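Local coordinates for clostripain-related protein (Bacteroides thetaiotaomicron, PDB 6N9J), which is a secreted C11-family cysteine protease that probably cleaves peptide bonds in protein substrates and is covalently trapped here by an irreversible peptide inhibitor, at residues L143-H152 / Y170-Y178; C161-V169 / F341-L349. All blocks are in the same frame, centred on the assembly; numbering follows the deposited sequence.

How the contacts relate
Contacts 1 and 2 illustrate how one short helix can serve two neighbourhoods. Residues 161-169 and 170-178 follow each other in the chain and share helix 166-171: its first turn, with the loop before it, pairs with 341-349 in contact 2, while its last residues and the loop that follows pack on 143-152 in contact 1. The centres of the contacts lie about 17 Å apart. Contact 2 is nearer to the chemistry in sequence, for its first segment opens with Cys-161, whose SG is covalently linked to the bound peptide inhibitor. Contact 1 is structural packing between chain connections, whereas contact 2 ties the stretch following this cysteine to a part of the chain distant in sequence.

Contact 1 of 2, residues L143-H152 / Y170-Y178; sequences LNEALSVAPH and YQLRNRADY
Two successive beta-alpha-beta crossovers, which link the parallel strands 105-110, 155-159 and 178-181, meet where Asn-144 of one grips Arg-175 of the other. The arginine chain bends at its second torsion, so that the two side chains cross at about a right angle, their amide and guanidinium planes turned 49° apart. Arg-175 NE donates to Asn-144 OD1 at 2.9 Å, a rather bent bond that reaches the amide oxygen from above its carbonyl plane. Asn-144 O is approached as well, through weak bonds from Arg-175 NE and from Arg-175 NH1, the latter at 3.2 Å; the Ser-148 amide turns instead to Glu-145 O. One guanidinium face lies over Ser-148, with Arg-175 NH1 3.3 Å from Ser-148 CB. The aliphatic part of the arginine rests on Leu-147, Arg-175 CD coming within 3.8 Å of Leu-147 CB. Nearer the backbone, Asn-144 CB packs 3.5 Å from Leu-172 CD2 as the two side chains slide past each other in opposite directions.

A second polar link closes the far end. His-152 NE2 donates to Asp-177 OD1 over 2.9 Å, nearly straight at 175°. The oxygen sits in the plane of the imidazole, yet the nitrogen approaches from above the carboxylate plane, and the ring and carboxylate planes are 64° apart. A weak bond from His-152 ND1 to Asn-174 O helps to fix the rotation of the ring.

Beneath these links Leu-143 and Leu-172 cross at about a right angle, both resting on Phe-158 of strand 155-159. Leu-143 and Leu-147 also reach Phe-109 of strand 105-110, and Glu-145 forms a salt bridge with Lys-90 of helix 86-99.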
# COMPACT_ATOMS: atom_id res chain seq x y z
N LEU A 143 12.91 2.17 -2.77
CA LEU A 143 12.08 0.97 -2.73
C LEU A 143 12.13 0.21 -4.06
O LEU A 143 12.17 -1.01 -4.08
CB LEU A 143 10.63 1.34 -2.38
CG LEU A 143 9.60 0.22 -2.28
CD1 LEU A 143 10.00 -0.84 -1.25
CD2 LEU A 143 8.24 0.79 -1.96
N ASN A 144 12.13 0.95 -5.17
CA ASN A 144 12.19 0.33 -6.50
C ASN A 144 13.53 -0.34 -6.75
O ASN A 144 13.62 -1.31 -7.50
CB ASN A 144 11.92 1.38 -7.59
CG ASN A 144 11.56 0.75 -8.92
OD1 ASN A 144 10.94 -0.31 -8.96
ND2 ASN A 144 11.93 1.41 -10.01
N GLU A 145 14.57 0.18 -6.12
CA GLU A 145 15.90 -0.41 -6.23
C GLU A 145 15.99 -1.69 -5.40
O GLU A 145 16.59 -2.68 -5.83
CB GLU A 145 16.98 0.58 -5.79
CG GLU A 145 18.38 -0.02 -5.65
CD GLU A 145 18.88 -0.69 -6.92
OE1 GLU A 145 18.47 -0.26 -8.02
OE2 GLU A 145 19.69 -1.65 -6.83
N ALA A 146 15.39 -1.69 -4.21
CA ALA A 146 15.42 -2.89 -3.38
C ALA A 146 14.64 -3.99 -4.08
O ALA A 146 15.11 -5.11 -4.21
CB ALA A 146 14.87 -2.62 -2.00
N LEU A 147 13.46 -3.64 -4.58
CA LEU A 147 12.62 -4.57 -5.31
C LEU A 147 13.32 -5.19 -6.54
O LEU A 147 12.86 -6.19 -7.08
CB LEU A 147 11.33 -3.87 -5.75
CG LEU A 147 10.29 -3.66 -4.65
CD1 LEU A 147 9.18 -2.77 -5.20
CD2 LEU A 147 9.71 -4.97 -4.20
N SER A 148 14.43 -4.59 -6.97
CA SER A 148 15.11 -5.03 -8.18
C SER A 148 15.82 -6.38 -8.00
O SER A 148 16.08 -7.07 -8.98
CB SER A 148 16.13 -3.98 -8.65
OG SER A 148 17.35 -4.09 -7.94
N VAL A 149 16.15 -6.74 -6.77
CA VAL A 149 16.80 -8.01 -6.47
C VAL A 149 15.76 -9.07 -6.12
O VAL A 149 16.10 -10.23 -5.90
CB VAL A 149 17.81 -7.91 -5.30
CG1 VAL A 149 18.80 -6.77 -5.52
CG2 VAL A 149 17.07 -7.74 -3.98
N ALA A 150 14.51 -8.64 -6.04
CA ALA A 150 13.41 -9.53 -5.70
C ALA A 150 12.82 -10.15 -6.96
O ALA A 150 13.05 -9.65 -8.07
CB ALA A 150 12.33 -8.75 -4.94
N PRO A 151 12.06 -11.24 -6.81
CA PRO A 151 11.32 -11.75 -7.96
C PRO A 151 10.20 -10.79 -8.38
O PRO A 151 9.84 -9.88 -7.63
CB PRO A 151 10.74 -13.07 -7.45
CG PRO A 151 10.65 -12.87 -5.95
CD PRO A 151 11.87 -12.08 -5.62
N HIS A 152 9.65 -11.00 -9.58
CA HIS A 152 8.51 -10.22 -10.02
C HIS A 152 7.28 -10.72 -9.26
O HIS A 152 7.05 -11.92 -9.17
CB HIS A 152 8.31 -10.35 -11.53
CG HIS A 152 7.13 -9.59 -12.04
ND1 HIS A 152 7.11 -8.22 -12.16
CD2 HIS A 152 5.91 -10.02 -12.45
CE1 HIS A 152 5.94 -7.83 -12.61
NE2 HIS A 152 5.19 -8.90 -12.80
N TYR A 170 2.93 3.94 -10.77
CA TYR A 170 3.62 4.06 -12.05
C TYR A 170 5.13 3.87 -11.86
O TYR A 170 5.78 3.20 -12.66
CB TYR A 170 3.34 5.41 -12.75
CG TYR A 170 3.81 5.41 -14.20
CD1 TYR A 170 2.99 4.92 -15.22
CD2 TYR A 170 5.09 5.84 -14.54
CE1 TYR A 170 3.42 4.90 -16.53
CE2 TYR A 170 5.52 5.82 -15.85
CZ TYR A 170 4.68 5.35 -16.84
OH TYR A 170 5.11 5.32 -18.15
N GLN A 171 5.69 4.45 -10.80
CA GLN A 171 7.13 4.34 -10.52
C GLN A 171 7.58 2.89 -10.29
O GLN A 171 8.70 2.50 -10.66
CB GLN A 171 7.52 5.17 -9.30
CG GLN A 171 9.01 5.47 -9.21
CD GLN A 171 9.46 6.62 -10.12
OE1 GLN A 171 8.70 7.56 -10.40
NE2 GLN A 171 10.71 6.55 -10.57
N LEU A 172 6.69 2.11 -9.68
CA LEU A 172 6.95 0.71 -9.35
C LEU A 172 6.27 -0.27 -10.29
O LEU A 172 6.19 -1.46 -9.97
CB LEU A 172 6.48 0.41 -7.93
CG LEU A 172 7.06 1.29 -6.82
CD1 LEU A 172 6.42 0.94 -5.50
CD2 LEU A 172 8.55 1.10 -6.75
N ARG A 173 5.78 0.19 -11.44
CA ARG A 173 4.91 -0.65 -12.28
C ARG A 173 5.57 -1.94 -12.79
O ARG A 173 4.88 -2.94 -13.03
CB ARG A 173 4.39 0.15 -13.49
CG ARG A 173 5.46 0.52 -14.51
CD ARG A 173 4.97 1.55 -15.51
NE ARG A 173 5.98 1.88 -16.51
CZ ARG A 173 7.03 2.66 -16.28
NH1 ARG A 173 7.20 3.22 -15.08
NH2 ARG A 173 7.90 2.90 -17.25
N ASN A 174 6.89 -1.94 -12.94
CA ASN A 174 7.59 -3.11 -13.47
C ASN A 174 7.94 -4.14 -12.39
O ASN A 174 8.61 -5.14 -12.67
CB ASN A 174 8.86 -2.68 -14.21
CG ASN A 174 8.57 -1.92 -15.49
OD1 ASN A 174 7.69 -2.31 -16.27
ND2 ASN A 174 9.30 -0.83 -15.71
N ARG A 175 7.47 -3.90 -11.17
CA ARG A 175 7.80 -4.78 -10.04
C ARG A 175 6.67 -5.75 -9.69
O ARG A 175 6.92 -6.77 -9.05
CB ARG A 175 8.14 -3.95 -8.80
CG ARG A 175 9.34 -3.06 -8.99
CD ARG A 175 10.54 -3.88 -9.42
NE ARG A 175 11.72 -3.04 -9.56
CZ ARG A 175 12.72 -3.29 -10.39
NH1 ARG A 175 13.75 -2.46 -10.43
NH2 ARG A 175 12.69 -4.37 -11.17
N ALA A 176 5.45 -5.41 -10.08
CA ALA A 176 4.30 -6.26 -9.76
C ALA A 176 3.19 -6.14 -10.80
O ALA A 176 3.11 -5.13 -11.51
CB ALA A 176 3.76 -5.93 -8.39
N ASP A 177 2.33 -7.16 -10.88
CA ASP A 177 1.17 -7.11 -11.76
C ASP A 177 0.01 -6.32 -11.16
O ASP A 177 -0.82 -5.79 -11.88
CB ASP A 177 0.71 -8.53 -12.11
CG ASP A 177 1.77 -9.33 -12.83
OD1 ASP A 177 2.46 -8.76 -13.70
OD2 ASP A 177 1.94 -10.52 -12.50
N TYR A 178 -0.09 -6.28 -9.84
CA TYR A 178 -1.21 -5.61 -9.18
C TYR A 178 -0.77 -4.93 -7.90
O TYR A 178 0.11 -5.42 -7.19
CB TYR A 178 -2.33 -6.61 -8.86
CG TYR A 178 -2.88 -7.31 -10.09
CD1 TYR A 178 -3.94 -6.76 -10.80
CD2 TYR A 178 -2.34 -8.52 -10.54
CE1 TYR A 178 -4.44 -7.38 -11.94
CE2 TYR A 178 -2.83 -9.15 -11.68
CZ TYR A 178 -3.89 -8.56 -12.38
OH TYR A 178 -4.41 -9.16 -13.51
O HOH W 1 13.04 4.65 -9.84
O HOH W 2 9.96 -7.17 -8.12

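Contact 2 of 2, residues C161-V169 / F341-L349; sequences CYMQSVEVV and FEGVSTYIL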
# COMPACT_ATOMS: atom_id res chain seq x y z
N CYS A 161 -0.45 3.95 4.85
CA CYS A 161 -1.22 5.11 4.40
C CYS A 161 -0.80 5.65 3.04
O CYS A 161 0.40 5.68 2.71
CB CYS A 161 -1.13 6.26 5.42
SG CYS A 161 -1.96 5.99 7.00
N TYR A 162 -1.80 6.07 2.25
CA TYR A 162 -1.60 6.97 1.12
C TYR A 162 -0.82 6.37 -0.03
O TYR A 162 -0.32 7.10 -0.88
CB TYR A 162 -0.86 8.25 1.55
CG TYR A 162 -1.52 9.11 2.62
CD1 TYR A 162 -2.77 9.69 2.41
CD2 TYR A 162 -0.86 9.39 3.81
CE1 TYR A 162 -3.37 10.50 3.39
CE2 TYR A 162 -1.44 10.20 4.79
CZ TYR A 162 -2.69 10.75 4.57
OH TYR A 162 -3.27 11.56 5.53
N MET A 163 -0.70 5.05 -0.07
CA MET A 163 0.20 4.42 -1.03
C MET A 163 -0.45 4.19 -2.39
O MET A 163 0.27 4.06 -3.39
CB MET A 163 0.74 3.09 -0.46
CG MET A 163 1.64 3.26 0.77
SD MET A 163 2.89 4.59 0.71
CE MET A 163 3.82 4.18 -0.73
N GLN A 164 -1.78 4.15 -2.43
CA GLN A 164 -2.49 3.95 -3.70
C GLN A 164 -2.54 5.28 -4.48
O GLN A 164 -3.61 5.86 -4.71
CB GLN A 164 -3.89 3.37 -3.47
CG GLN A 164 -4.51 2.68 -4.69
CD GLN A 164 -3.94 1.29 -4.98
OE1 GLN A 164 -2.76 1.03 -4.76
NE2 GLN A 164 -4.78 0.40 -5.49
N SER A 165 -1.34 5.73 -4.85
CA SER A 165 -1.06 6.93 -5.63
C SER A 165 -0.58 6.53 -7.03
O SER A 165 0.21 5.59 -7.17
CB SER A 165 -0.01 7.77 -4.89
OG SER A 165 0.94 8.37 -5.75
N VAL A 166 -1.05 7.25 -8.05
CA VAL A 166 -0.73 6.91 -9.43
C VAL A 166 0.76 7.14 -9.69
O VAL A 166 1.36 6.47 -10.53
CB VAL A 166 -1.60 7.73 -10.44
CG1 VAL A 166 -1.17 9.18 -10.47
CG2 VAL A 166 -1.54 7.14 -11.86
N GLU A 167 1.35 8.08 -8.94
CA GLU A 167 2.78 8.35 -9.05
C GLU A 167 3.62 7.17 -8.52
O GLU A 167 4.64 6.80 -9.11
CB GLU A 167 3.14 9.63 -8.28
CG GLU A 167 2.56 10.91 -8.88
CD GLU A 167 1.16 11.25 -8.37
OE1 GLU A 167 0.57 10.43 -7.63
OE2 GLU A 167 0.66 12.36 -8.72
N VAL A 168 3.19 6.60 -7.40
CA VAL A 168 3.90 5.48 -6.78
C VAL A 168 3.78 4.22 -7.61
O VAL A 168 4.76 3.55 -7.90
CB VAL A 168 3.35 5.21 -5.37
CG1 VAL A 168 4.02 3.98 -4.76
CG2 VAL A 168 3.51 6.45 -4.47
N VAL A 169 2.54 3.88 -7.97
CA VAL A 169 2.26 2.70 -8.75
C VAL A 169 2.93 2.77 -10.14
O VAL A 169 3.47 1.77 -10.62
CB VAL A 169 0.73 2.49 -8.90
CG1 VAL A 169 0.44 1.34 -9.82
CG2 VAL A 169 0.09 2.24 -7.53
N PHE A 341 -15.11 9.14 -4.45
CA PHE A 341 -14.00 8.19 -4.43
C PHE A 341 -13.90 7.34 -5.69
O PHE A 341 -14.84 6.62 -6.04
CB PHE A 341 -14.15 7.30 -3.19
CG PHE A 341 -13.24 6.10 -3.16
CD1 PHE A 341 -11.93 6.21 -2.73
CD2 PHE A 341 -13.73 4.85 -3.50
CE1 PHE A 341 -11.11 5.10 -2.67
CE2 PHE A 341 -12.91 3.73 -3.44
CZ PHE A 341 -11.60 3.86 -3.03
N GLU A 342 -12.76 7.40 -6.37
CA GLU A 342 -12.59 6.54 -7.52
C GLU A 342 -11.39 5.63 -7.36
O GLU A 342 -11.05 4.86 -8.26
CB GLU A 342 -12.48 7.37 -8.80
CG GLU A 342 -13.76 8.15 -9.16
CD GLU A 342 -14.96 7.25 -9.47
OE1 GLU A 342 -16.09 7.78 -9.48
OE2 GLU A 342 -14.78 6.03 -9.72
N GLY A 343 -10.75 5.70 -6.19
CA GLY A 343 -9.80 4.68 -5.80
C GLY A 343 -8.33 5.00 -5.95
O GLY A 343 -7.49 4.20 -5.53
N VAL A 344 -8.00 6.13 -6.57
CA VAL A 344 -6.60 6.48 -6.81
C VAL A 344 -6.33 7.96 -6.55
O VAL A 344 -7.16 8.81 -6.88
CB VAL A 344 -6.17 6.12 -8.27
CG1 VAL A 344 -4.68 6.40 -8.48
CG2 VAL A 344 -6.46 4.67 -8.56
N SER A 345 -5.19 8.27 -5.94
CA SER A 345 -4.86 9.68 -5.68
C SER A 345 -3.80 10.19 -6.65
O SER A 345 -3.16 9.41 -7.36
CB SER A 345 -4.36 9.88 -4.25
OG SER A 345 -2.98 9.57 -4.15
N THR A 346 -3.63 11.50 -6.65
CA THR A 346 -2.65 12.16 -7.49
C THR A 346 -2.25 13.48 -6.83
O THR A 346 -2.99 14.02 -6.00
CB THR A 346 -3.20 12.44 -8.91
OG1 THR A 346 -2.17 12.99 -9.74
CG2 THR A 346 -4.36 13.43 -8.85
N TYR A 347 -1.09 14.00 -7.22
CA TYR A 347 -0.69 15.34 -6.82
C TYR A 347 -1.16 16.36 -7.87
O TYR A 347 -1.01 16.14 -9.08
CB TYR A 347 0.81 15.41 -6.64
CG TYR A 347 1.29 16.75 -6.15
CD1 TYR A 347 0.92 17.22 -4.90
CD2 TYR A 347 2.13 17.53 -6.93
CE1 TYR A 347 1.35 18.44 -4.44
CE2 TYR A 347 2.57 18.77 -6.48
CZ TYR A 347 2.18 19.21 -5.23
OH TYR A 347 2.61 20.44 -4.78
N ILE A 348 -1.74 17.45 -7.41
CA ILE A 348 -2.12 18.54 -8.31
C ILE A 348 -1.07 19.64 -8.25
O ILE A 348 -0.98 20.36 -7.25
CB ILE A 348 -3.49 19.12 -7.95
CG1 ILE A 348 -4.59 18.06 -8.17
CG2 ILE A 348 -3.77 20.39 -8.73
CD1 ILE A 348 -5.96 18.48 -7.66
N LEU A 349 -0.26 19.76 -9.30
CA LEU A 349 0.79 20.78 -9.34
C LEU A 349 0.20 22.16 -9.09
O LEU A 349 -0.74 22.58 -9.75
CB LEU A 349 1.52 20.76 -10.69
CG LEU A 349 2.40 19.53 -10.92
CD1 LEU A 349 2.76 19.40 -12.40
CD2 LEU A 349 3.65 19.59 -10.06
O HOH W 3 -2.72 8.41 -2.05
O HOH W 4 -0.68 10.99 -4.97
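The carboxylate of Glu-167 is the flat group that carries this contact, held by a syn approach to OE2 and an anti approach to OE1. Tyr-347 N meets Glu-167 OE2 at 2.8 Å, almost straight, though tilted 25° from the carboxylate plane. Ser-165 OG gives its proton to Glu-167 OE1 close to that plane, and a water donates to the same oxygen. Among the rings, Gly-343 N lies 3.5 Å above the ring plane of Phe-341, over its centre, while Tyr-162 stacks on Tyr-287 and Tyr-347 meets Trp-116 edge-to-face. Thr-346 OG1 stands 3.1 Å from Glu-167 OE2, though another acceptor competes for its proton. The glutamate chain bends at its second torsion (chi2 89°), which turns the acid toward the facing backbone.

Alongside it a single bridge of parallel pattern joins the loop after the inhibitor-linked Cys-161, where Gln-164 centres an inverse gamma turn, to strand 345-346, which pairs in turn through Thr-346 with His-288; the two short runs point 35° apart. Ser-345 N donates to Gln-164 O at 3.1 Å, and Ser-345 O accepts from Val-166 N at the same length. Val-166 CB packs 3.9 Å from Val-344 CG1 beside this bridge. Ser-165 is the N-cap of helix 166-171, its OG accepting a weak bond from Val-168 N.

Replacing Glu-167 by an alanine would probably leave Tyr-347 N without its acceptor and the Ser-165 hydroxyl freer to turn. Tyr-360 OH of helix 355-363 also bonds to Glu-167 OE2. This buried carboxylate is probably ionised, its charge stabilised by neutral donors and by the nearby helix start.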